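Long-range contacts in N-alpha-acetyltransferase 35, NatC auxiliary subunit (Saccharomyces cerevisiae, PDB 6YGA), which serves as the auxiliary subunit of the NatC N-terminal acetyltransferase, which acetylates the N-terminal Met of L-A virus Gag protein: residues F469-Y474 / E599-E604; F450-F455 / W719-I724; S422-F427 / W438-K443. One frame throughout, in Å; residues are numbered along the deposited sequence.

All three contacts lie in the helical, TPR-like region of the chain. Contacts 2 and 3 are buried and share helix 433-456, which meets the 719-724 loop near one end and helix 406-429 nearer the other. Contact 1, only partly buried, joins the next helix, 465-506, to the loop that opens helix 603-613. It touches contact 2 directly, Phe469 against Phe455 and Phe722; contact 3 stays about 7 Å from both at the nearest atoms. Burial alone does not set the chemistry: contact 2 is mainly apolar and aromatic, with no hydrogen bond between its segments, while contact 3 has a lysine-glutamine bond and contact 1 pairs a tyrosine-to-backbone bond with CH-pi packing.

Contact 1 (F469-Y474 / E599-E604); sequences FWYVYY and ELPEYE
Tyr474 carries this contact, and its side chain can be followed outward from the helix. CB points toward the 599-604 segment, and CG stands anti to the backbone N (chi1 165°), which projects the ring away from helix 465-506. Along the ring, CD2 and CE1 both lie 4.1 Å from Pro601 CG, and CE2 comes to 3.8 Å from Pro601 CD. Pro601 CG thus sits over the centre of one face, 3.9 Å from the centroid of the Tyr474 ring and 13° off the ring normal, a well-centred CH-pi contact in which proline and tyrosine meet tip to tip. At the end of the side chain, Tyr474 OH donates to Glu599 O at 2.7 Å. The donor lies in the carbonyl plane, at a C=O...donor angle of 148°. Face and tip of one ring therefore fix two nearby points of the loop.

Two further aromatic residues of the helix line the proline. Tyr471, also with CG anti to its backbone N, brings CE1 to 4.0 Å from Pro601 CD, which lies at the ring's edge; the same CE1 touches Leu600 CD1, the two side chains crossing at about a right angle. Trp470 adds CZ3, 4.1 Å from Pro601 CG. Beyond the pair, Phe589 and Phe592 pack on the Tyr471 ring, and Phe606 meets both Trp470, edge-to-face, and Pro601. A proline held among aromatic side chains of a helix, just ahead of the N-cap residue Glu602, here docks the start of helix 603-613 onto helix 465-506 within the helical, TPR-like region.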
# COMPACT_ATOMS: atom_id res chain seq x y z
N PHE B 469 -23.35 3.76 -5.90
CA PHE B 469 -24.29 2.76 -5.42
C PHE B 469 -25.30 2.39 -6.50
O PHE B 469 -25.66 1.22 -6.63
CB PHE B 469 -24.98 3.24 -4.15
CG PHE B 469 -24.20 2.98 -2.90
CD1 PHE B 469 -23.61 1.75 -2.68
CD2 PHE B 469 -24.03 3.98 -1.96
CE1 PHE B 469 -22.88 1.51 -1.52
CE2 PHE B 469 -23.31 3.75 -0.80
CZ PHE B 469 -22.73 2.52 -0.59
N TRP B 470 -25.75 3.36 -7.29
CA TRP B 470 -26.69 3.02 -8.35
C TRP B 470 -25.99 2.29 -9.49
O TRP B 470 -26.58 1.41 -10.12
CB TRP B 470 -27.40 4.27 -8.88
CG TRP B 470 -28.36 3.92 -9.97
CD1 TRP B 470 -29.63 3.45 -9.81
CD2 TRP B 470 -28.13 3.99 -11.38
NE1 TRP B 470 -30.20 3.22 -11.04
CE2 TRP B 470 -29.30 3.55 -12.02
CE3 TRP B 470 -27.04 4.39 -12.16
CZ2 TRP B 470 -29.42 3.50 -13.40
CZ3 TRP B 470 -27.16 4.33 -13.53
CH2 TRP B 470 -28.34 3.90 -14.14
N TYR B 471 -24.74 2.65 -9.77
CA TYR B 471 -23.99 1.94 -10.80
C TYR B 471 -23.77 0.49 -10.40
O TYR B 471 -23.85 -0.41 -11.24
CB TYR B 471 -22.66 2.64 -11.08
CG TYR B 471 -21.81 1.94 -12.11
CD1 TYR B 471 -22.25 1.81 -13.42
CD2 TYR B 471 -20.57 1.42 -11.78
CE1 TYR B 471 -21.48 1.17 -14.37
CE2 TYR B 471 -19.79 0.78 -12.72
CZ TYR B 471 -20.25 0.66 -14.01
OH TYR B 471 -19.47 0.03 -14.95
N VAL B 472 -23.50 0.24 -9.11
CA VAL B 472 -23.30 -1.14 -8.66
C VAL B 472 -24.62 -1.90 -8.65
O VAL B 472 -24.67 -3.08 -8.98
CB VAL B 472 -22.60 -1.15 -7.29
CG1 VAL B 472 -22.48 -2.58 -6.77
CG2 VAL B 472 -21.23 -0.52 -7.40
N TYR B 473 -25.71 -1.22 -8.27
CA TYR B 473 -27.03 -1.80 -8.45
C TYR B 473 -27.27 -2.17 -9.91
O TYR B 473 -27.72 -3.28 -10.22
CB TYR B 473 -28.09 -0.82 -7.96
CG TYR B 473 -29.51 -1.22 -8.30
CD1 TYR B 473 -30.19 -2.14 -7.51
CD2 TYR B 473 -30.16 -0.68 -9.40
CE1 TYR B 473 -31.49 -2.51 -7.82
CE2 TYR B 473 -31.45 -1.05 -9.71
CZ TYR B 473 -32.12 -1.96 -8.91
OH TYR B 473 -33.40 -2.33 -9.22
N TYR B 474 -26.96 -1.25 -10.82
CA TYR B 474 -27.07 -1.52 -12.25
C TYR B 474 -26.21 -2.72 -12.65
O TYR B 474 -26.67 -3.61 -13.37
CB TYR B 474 -26.67 -0.26 -13.02
CG TYR B 474 -26.39 -0.46 -14.49
CD1 TYR B 474 -27.42 -0.46 -15.42
CD2 TYR B 474 -25.09 -0.60 -14.95
CE1 TYR B 474 -27.16 -0.63 -16.77
CE2 TYR B 474 -24.82 -0.77 -16.29
CZ TYR B 474 -25.86 -0.78 -17.20
OH TYR B 474 -25.59 -0.95 -18.54
N GLU B 599 -22.70 -1.86 -20.96
CA GLU B 599 -22.26 -0.52 -21.31
C GLU B 599 -22.36 0.42 -20.11
O GLU B 599 -23.28 0.32 -19.29
CB GLU B 599 -23.10 0.02 -22.47
CG GLU B 599 -24.59 0.03 -22.20
CD GLU B 599 -25.36 0.90 -23.16
OE1 GLU B 599 -24.73 1.46 -24.09
OE2 GLU B 599 -26.59 1.04 -23.00
N LEU B 600 -21.40 1.32 -20.01
CA LEU B 600 -21.47 2.37 -19.01
C LEU B 600 -22.61 3.31 -19.34
O LEU B 600 -22.63 3.89 -20.43
CB LEU B 600 -20.15 3.13 -18.96
CG LEU B 600 -20.13 4.42 -18.14
CD1 LEU B 600 -20.40 4.13 -16.67
CD2 LEU B 600 -18.80 5.13 -18.32
N PRO B 601 -23.59 3.49 -18.45
CA PRO B 601 -24.68 4.42 -18.74
C PRO B 601 -24.16 5.84 -18.95
O PRO B 601 -23.20 6.27 -18.31
CB PRO B 601 -25.57 4.33 -17.50
CG PRO B 601 -25.27 2.99 -16.92
CD PRO B 601 -23.81 2.76 -17.19
N GLU B 602 -24.81 6.55 -19.87
CA GLU B 602 -24.43 7.92 -20.18
C GLU B 602 -24.72 8.84 -19.00
O GLU B 602 -25.52 8.54 -18.11
CB GLU B 602 -25.17 8.41 -21.42
CG GLU B 602 -24.71 7.78 -22.73
CD GLU B 602 -23.34 8.29 -23.17
OE1 GLU B 602 -22.95 9.39 -22.74
OE2 GLU B 602 -22.67 7.59 -23.95
N TYR B 603 -24.05 9.99 -19.01
CA TYR B 603 -24.24 10.99 -17.96
C TYR B 603 -25.72 11.35 -17.81
O TYR B 603 -26.22 11.49 -16.69
CB TYR B 603 -23.40 12.22 -18.27
CG TYR B 603 -23.60 13.40 -17.35
CD1 TYR B 603 -22.90 13.49 -16.15
CD2 TYR B 603 -24.45 14.43 -17.69
CE1 TYR B 603 -23.07 14.57 -15.31
CE2 TYR B 603 -24.63 15.52 -16.86
CZ TYR B 603 -23.94 15.59 -15.67
OH TYR B 603 -24.12 16.67 -14.85
N GLU B 604 -26.44 11.47 -18.93
CA GLU B 604 -27.85 11.84 -18.87
C GLU B 604 -28.69 10.77 -18.18
O GLU B 604 -29.69 11.10 -17.53
CB GLU B 604 -28.38 12.10 -20.28
CG GLU B 604 -27.82 13.36 -20.95
CD GLU B 604 -26.46 13.16 -21.58
OE1 GLU B 604 -25.92 12.04 -21.51
OE2 GLU B 604 -25.92 14.13 -22.16

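Contact 2 (F450-F455 / W719-I724)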
# COMPACT_ATOMS: atom_id res chain seq x y z
N PHE B 450 -14.54 -4.03 -7.38
CA PHE B 450 -13.71 -2.84 -7.50
C PHE B 450 -14.47 -1.59 -7.09
O PHE B 450 -13.90 -0.69 -6.45
CB PHE B 450 -13.20 -2.72 -8.94
CG PHE B 450 -12.53 -1.41 -9.25
CD1 PHE B 450 -11.24 -1.16 -8.82
CD2 PHE B 450 -13.19 -0.44 -9.98
CE1 PHE B 450 -10.61 0.03 -9.11
CE2 PHE B 450 -12.57 0.76 -10.28
CZ PHE B 450 -11.28 1.00 -9.84
N SER B 451 -15.75 -1.50 -7.44
CA SER B 451 -16.52 -0.29 -7.14
C SER B 451 -16.84 -0.18 -5.66
O SER B 451 -16.66 0.88 -5.05
CB SER B 451 -17.80 -0.26 -7.97
OG SER B 451 -17.52 -0.30 -9.36
N LEU B 452 -17.35 -1.27 -5.07
CA LEU B 452 -17.71 -1.23 -3.65
C LEU B 452 -16.48 -1.05 -2.77
O LEU B 452 -16.57 -0.46 -1.69
CB LEU B 452 -18.46 -2.51 -3.26
CG LEU B 452 -19.82 -2.76 -3.94
CD1 LEU B 452 -20.40 -4.10 -3.51
CD2 LEU B 452 -20.79 -1.63 -3.64
N LYS B 453 -15.32 -1.55 -3.22
CA LYS B 453 -14.11 -1.41 -2.42
C LYS B 453 -13.74 0.06 -2.21
O LYS B 453 -13.09 0.40 -1.22
CB LYS B 453 -12.97 -2.18 -3.08
CG LYS B 453 -11.64 -2.08 -2.37
CD LYS B 453 -11.64 -2.83 -1.06
CE LYS B 453 -10.35 -2.57 -0.31
NZ LYS B 453 -10.32 -3.28 0.99
N GLY B 454 -14.16 0.93 -3.14
CA GLY B 454 -13.89 2.35 -2.99
C GLY B 454 -14.53 2.96 -1.75
O GLY B 454 -13.99 3.91 -1.17
N PHE B 455 -15.67 2.42 -1.32
CA PHE B 455 -16.30 2.92 -0.10
C PHE B 455 -15.50 2.54 1.14
O PHE B 455 -15.44 3.30 2.11
CB PHE B 455 -17.74 2.40 0.02
CG PHE B 455 -18.71 3.09 -0.89
CD1 PHE B 455 -19.14 4.38 -0.61
CD2 PHE B 455 -19.19 2.46 -2.02
CE1 PHE B 455 -20.04 5.02 -1.45
CE2 PHE B 455 -20.09 3.09 -2.86
CZ PHE B 455 -20.51 4.37 -2.57
N TRP B 719 -19.93 -4.11 7.76
CA TRP B 719 -19.15 -4.26 6.53
C TRP B 719 -19.19 -2.93 5.79
O TRP B 719 -20.25 -2.49 5.34
CB TRP B 719 -19.69 -5.40 5.67
CG TRP B 719 -18.80 -5.69 4.51
CD1 TRP B 719 -19.08 -5.54 3.19
CD2 TRP B 719 -17.44 -6.15 4.58
NE1 TRP B 719 -18.00 -5.89 2.42
CE2 TRP B 719 -16.97 -6.27 3.26
CE3 TRP B 719 -16.58 -6.48 5.63
CZ2 TRP B 719 -15.69 -6.71 2.95
CZ3 TRP B 719 -15.30 -6.91 5.33
CH2 TRP B 719 -14.86 -7.02 4.00
N ASN B 720 -18.02 -2.31 5.65
CA ASN B 720 -17.92 -0.92 5.22
C ASN B 720 -17.87 -0.76 3.70
O ASN B 720 -17.50 0.31 3.22
CB ASN B 720 -16.69 -0.27 5.86
CG ASN B 720 -16.81 -0.22 7.37
OD1 ASN B 720 -17.92 -0.19 7.92
ND2 ASN B 720 -15.67 -0.20 8.05
N TYR B 721 -18.24 -1.79 2.94
CA TYR B 721 -18.57 -1.55 1.54
C TYR B 721 -19.84 -0.74 1.40
O TYR B 721 -20.08 -0.15 0.34
CB TYR B 721 -18.72 -2.87 0.78
CG TYR B 721 -17.42 -3.55 0.38
CD1 TYR B 721 -16.21 -3.19 0.97
CD2 TYR B 721 -17.41 -4.54 -0.58
CE1 TYR B 721 -15.03 -3.82 0.60
CE2 TYR B 721 -16.24 -5.17 -0.96
CZ TYR B 721 -15.05 -4.80 -0.36
OH TYR B 721 -13.88 -5.43 -0.74
N PHE B 722 -20.66 -0.69 2.45
CA PHE B 722 -21.92 0.05 2.45
C PHE B 722 -21.94 0.96 3.68
O PHE B 722 -22.53 0.62 4.71
CB PHE B 722 -23.12 -0.90 2.45
CG PHE B 722 -23.07 -1.95 1.38
CD1 PHE B 722 -22.49 -3.18 1.63
CD2 PHE B 722 -23.61 -1.71 0.12
CE1 PHE B 722 -22.44 -4.16 0.65
CE2 PHE B 722 -23.57 -2.68 -0.86
CZ PHE B 722 -22.98 -3.91 -0.60
N PRO B 723 -21.28 2.11 3.61
CA PRO B 723 -21.26 3.02 4.76
C PRO B 723 -22.64 3.61 5.02
O PRO B 723 -23.53 3.59 4.17
CB PRO B 723 -20.26 4.10 4.35
CG PRO B 723 -20.28 4.09 2.87
CD PRO B 723 -20.51 2.65 2.47
N ILE B 724 -22.80 4.15 6.22
CA ILE B 724 -24.06 4.74 6.65
C ILE B 724 -24.03 6.23 6.32
O ILE B 724 -23.15 6.96 6.80
CB ILE B 724 -24.31 4.51 8.15
CG1 ILE B 724 -24.12 3.03 8.51
CG2 ILE B 724 -25.70 4.98 8.54
CD1 ILE B 724 -25.12 2.11 7.86
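The backbones come close where helix 433-456 meets the irregular 719-724 loop, with Leu452 CA and Tyr721 CA 5.3 Å apart. Such proximity lets the Tyr721 ring lie against the helix backbone itself. Over one face stand Leu452 O, 3.7 Å above the ring plane, and Lys453 CA, whose CH-pi contact has a centroid distance of 4.2 Å and lies 22° off the normal; both are displaced toward the rim. The opposite face receives Trp719 NE1, 3.1 Å above the plane and likewise near the rim, so the ring is sandwiched between helix and loop. Its torsion, with CG anti to the carbonyl carbon (chi1 -79°), also sets Tyr721 CD2 3.5 Å from Leu452 CB.

At the far end, Tyr721 OH lies 3.4 Å from Lys453 CD. That lysine bends at chi2 and crosses the tyrosine obliquely, and the polar ends then find partners elsewhere: the hydroxyl is hydrogen-bonded to Glu449, the ammonium to Thr406 and, as a salt bridge, to Asp456. Leu452 continues past the tyrosine and sets CD1 3.9 Å from Phe722 CZ. Phe455 points toward the loop and crosses Pro723 at about a right angle, with Phe455 CD1 3.7 Å from Pro723 CG; Phe455 CB also rests against Tyr721 O.

The loop links the antiparallel strands 708-713 and 724-729. Phe722 continues onto helix 511-564, Phe455 stacks on Phe469 of helix 465-506, and Ile724 packs on helix 668-701, placing this strand-to-strand connection among four helices.

Contact 3 (S422-F427 / W438-K443); sequences SLQAQF and WTYFMK. With EDO (1,2-ethanediol), chain C.
A lysine ammonium group bonded to a glutamine carbonyl from above its plane is the unusual feature here. Lys443 NZ donates to Gln424 OE1 at 2.8 Å, but stands 40° out of the carbonyl plane, so the bond does not follow a lone pair. The lysine reaches it through a bend at chi3, crossing the extended glutamine at about a right angle.

Gln424 runs alongside Tyr440, both pointing the same way, with amide and ring planes 73° apart. Gln424 OE1 meets the ring edge in plane, 3.3 Å from Tyr440 CD1. Nearer the backbone, Gln424 CB rests 3.7 Å from Thr439 CG2, the methyl branch anti to the backbone N. The hydroxyl branch, Thr439 OG1, lies 3.7 Å from Phe427 CD2 and is hydrogen-bonded to Tyr435 O in its own helix. Helices 406-429 and 433-456 are consecutive and form an antiparallel hairpin, consistent with the TPR-like region; the segment axes meet at 163° and approach to 9.2 Å. Apart from this interface, Trp438 NE1 donates to O2 of a bound ethanediol, probably from the crystallisation liquor, at 2.7 Å.

Lys443 NZ is also hydrogen-bonded to Val597 O and salt-bridged to Asp421. It thereby ties helix 433-456 to Gln424 and Asp421 of helix 406-429 and to the loop at Val597. Three oxygens round one ammonium group would be expected to favour its charged form and to polarise the Gln424 carbonyl.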
# COMPACT_ATOMS: atom_id res chain seq x y z
N SER B 422 -11.04 -7.71 -22.78
CA SER B 422 -10.39 -8.12 -24.02
C SER B 422 -10.41 -9.63 -24.18
O SER B 422 -10.61 -10.14 -25.28
CB SER B 422 -8.95 -7.60 -24.03
OG SER B 422 -8.28 -7.95 -25.23
N LEU B 423 -10.22 -10.36 -23.08
CA LEU B 423 -10.27 -11.82 -23.14
C LEU B 423 -11.66 -12.30 -23.51
O LEU B 423 -11.81 -13.21 -24.35
CB LEU B 423 -9.82 -12.40 -21.80
CG LEU B 423 -9.33 -13.84 -21.78
CD1 LEU B 423 -8.19 -14.02 -22.77
CD2 LEU B 423 -8.89 -14.18 -20.38
N GLN B 424 -12.69 -11.71 -22.90
CA GLN B 424 -14.07 -12.10 -23.22
C GLN B 424 -14.40 -11.82 -24.68
O GLN B 424 -15.05 -12.63 -25.34
CB GLN B 424 -15.04 -11.36 -22.29
CG GLN B 424 -16.50 -11.71 -22.52
CD GLN B 424 -17.45 -10.79 -21.78
OE1 GLN B 424 -17.09 -10.18 -20.76
NE2 GLN B 424 -18.67 -10.67 -22.28
N ALA B 425 -13.95 -10.67 -25.20
CA ALA B 425 -14.21 -10.36 -26.60
C ALA B 425 -13.46 -11.29 -27.54
O ALA B 425 -13.91 -11.53 -28.67
CB ALA B 425 -13.84 -8.91 -26.89
N GLN B 426 -12.31 -11.82 -27.11
CA GLN B 426 -11.57 -12.74 -27.97
C GLN B 426 -12.23 -14.12 -27.99
O GLN B 426 -12.29 -14.76 -29.05
CB GLN B 426 -10.11 -12.84 -27.51
CG GLN B 426 -9.20 -13.61 -28.47
CD GLN B 426 -9.02 -12.91 -29.80
OE1 GLN B 426 -9.09 -11.68 -29.90
NE2 GLN B 426 -8.77 -13.69 -30.85
N PHE B 427 -12.71 -14.58 -26.84
CA PHE B 427 -13.56 -15.77 -26.82
C PHE B 427 -14.81 -15.57 -27.66
O PHE B 427 -15.25 -16.49 -28.36
CB PHE B 427 -13.95 -16.12 -25.38
CG PHE B 427 -12.90 -16.88 -24.62
CD1 PHE B 427 -12.42 -18.09 -25.09
CD2 PHE B 427 -12.43 -16.40 -23.40
CE1 PHE B 427 -11.47 -18.80 -24.38
CE2 PHE B 427 -11.48 -17.11 -22.69
CZ PHE B 427 -10.99 -18.30 -23.18
N TRP B 438 -17.91 -17.73 -18.49
CA TRP B 438 -17.16 -17.69 -17.24
C TRP B 438 -16.32 -16.42 -17.14
O TRP B 438 -16.21 -15.83 -16.06
CB TRP B 438 -16.28 -18.92 -17.10
CG TRP B 438 -15.47 -18.94 -15.83
CD1 TRP B 438 -15.85 -19.48 -14.64
CD2 TRP B 438 -14.16 -18.40 -15.64
NE1 TRP B 438 -14.85 -19.30 -13.71
CE2 TRP B 438 -13.81 -18.64 -14.29
CE3 TRP B 438 -13.26 -17.72 -16.46
CZ2 TRP B 438 -12.59 -18.24 -13.76
CZ3 TRP B 438 -12.05 -17.32 -15.93
CH2 TRP B 438 -11.72 -17.58 -14.59
N THR B 439 -15.71 -16.00 -18.25
CA THR B 439 -14.97 -14.74 -18.26
C THR B 439 -15.88 -13.57 -17.91
O THR B 439 -15.48 -12.67 -17.17
CB THR B 439 -14.31 -14.53 -19.62
OG1 THR B 439 -13.56 -15.69 -19.98
CG2 THR B 439 -13.37 -13.32 -19.58
N TYR B 440 -17.10 -13.57 -18.44
CA TYR B 440 -18.03 -12.49 -18.14
C TYR B 440 -18.37 -12.45 -16.66
O TYR B 440 -18.43 -11.37 -16.05
CB TYR B 440 -19.30 -12.63 -18.99
CG TYR B 440 -20.30 -11.52 -18.78
CD1 TYR B 440 -20.00 -10.21 -19.13
CD2 TYR B 440 -21.56 -11.79 -18.26
CE1 TYR B 440 -20.92 -9.20 -18.95
CE2 TYR B 440 -22.48 -10.78 -18.08
CZ TYR B 440 -22.16 -9.49 -18.43
OH TYR B 440 -23.08 -8.49 -18.24
N PHE B 441 -18.58 -13.62 -16.05
CA PHE B 441 -18.87 -13.67 -14.62
C PHE B 441 -17.73 -13.07 -13.80
O PHE B 441 -17.97 -12.31 -12.86
CB PHE B 441 -19.12 -15.11 -14.18
CG PHE B 441 -19.05 -15.30 -12.70
CD1 PHE B 441 -20.11 -14.91 -11.89
CD2 PHE B 441 -17.92 -15.85 -12.11
CE1 PHE B 441 -20.04 -15.07 -10.52
CE2 PHE B 441 -17.85 -16.01 -10.74
CZ PHE B 441 -18.91 -15.63 -9.94
N MSE B 442 -16.49 -13.41 -14.14
CA MSE B 442 -15.33 -12.90 -13.41
C MSE B 442 -15.15 -11.40 -13.62
O MSE B 442 -14.84 -10.67 -12.68
CB MSE B 442 -14.07 -13.65 -13.83
CG MSE B 442 -14.09 -15.11 -13.45
SE MSE B 442 -14.00 -15.36 -11.52
CE MSE B 442 -12.19 -14.69 -11.25
N LYS B 443 -15.33 -10.94 -14.86
CA LYS B 443 -15.18 -9.51 -15.14
C LYS B 443 -16.23 -8.70 -14.39
O LYS B 443 -15.90 -7.71 -13.73
CB LYS B 443 -15.28 -9.25 -16.64
CG LYS B 443 -15.00 -7.81 -17.02
CD LYS B 443 -15.28 -7.56 -18.48
CE LYS B 443 -16.78 -7.60 -18.76
NZ LYS B 443 -17.06 -7.42 -20.21
C1 EDO C . -15.36 -20.89 -9.73
O1 EDO C . -16.40 -21.19 -10.65
C2 EDO C . -15.05 -19.40 -9.76
O2 EDO C . -14.62 -19.01 -11.07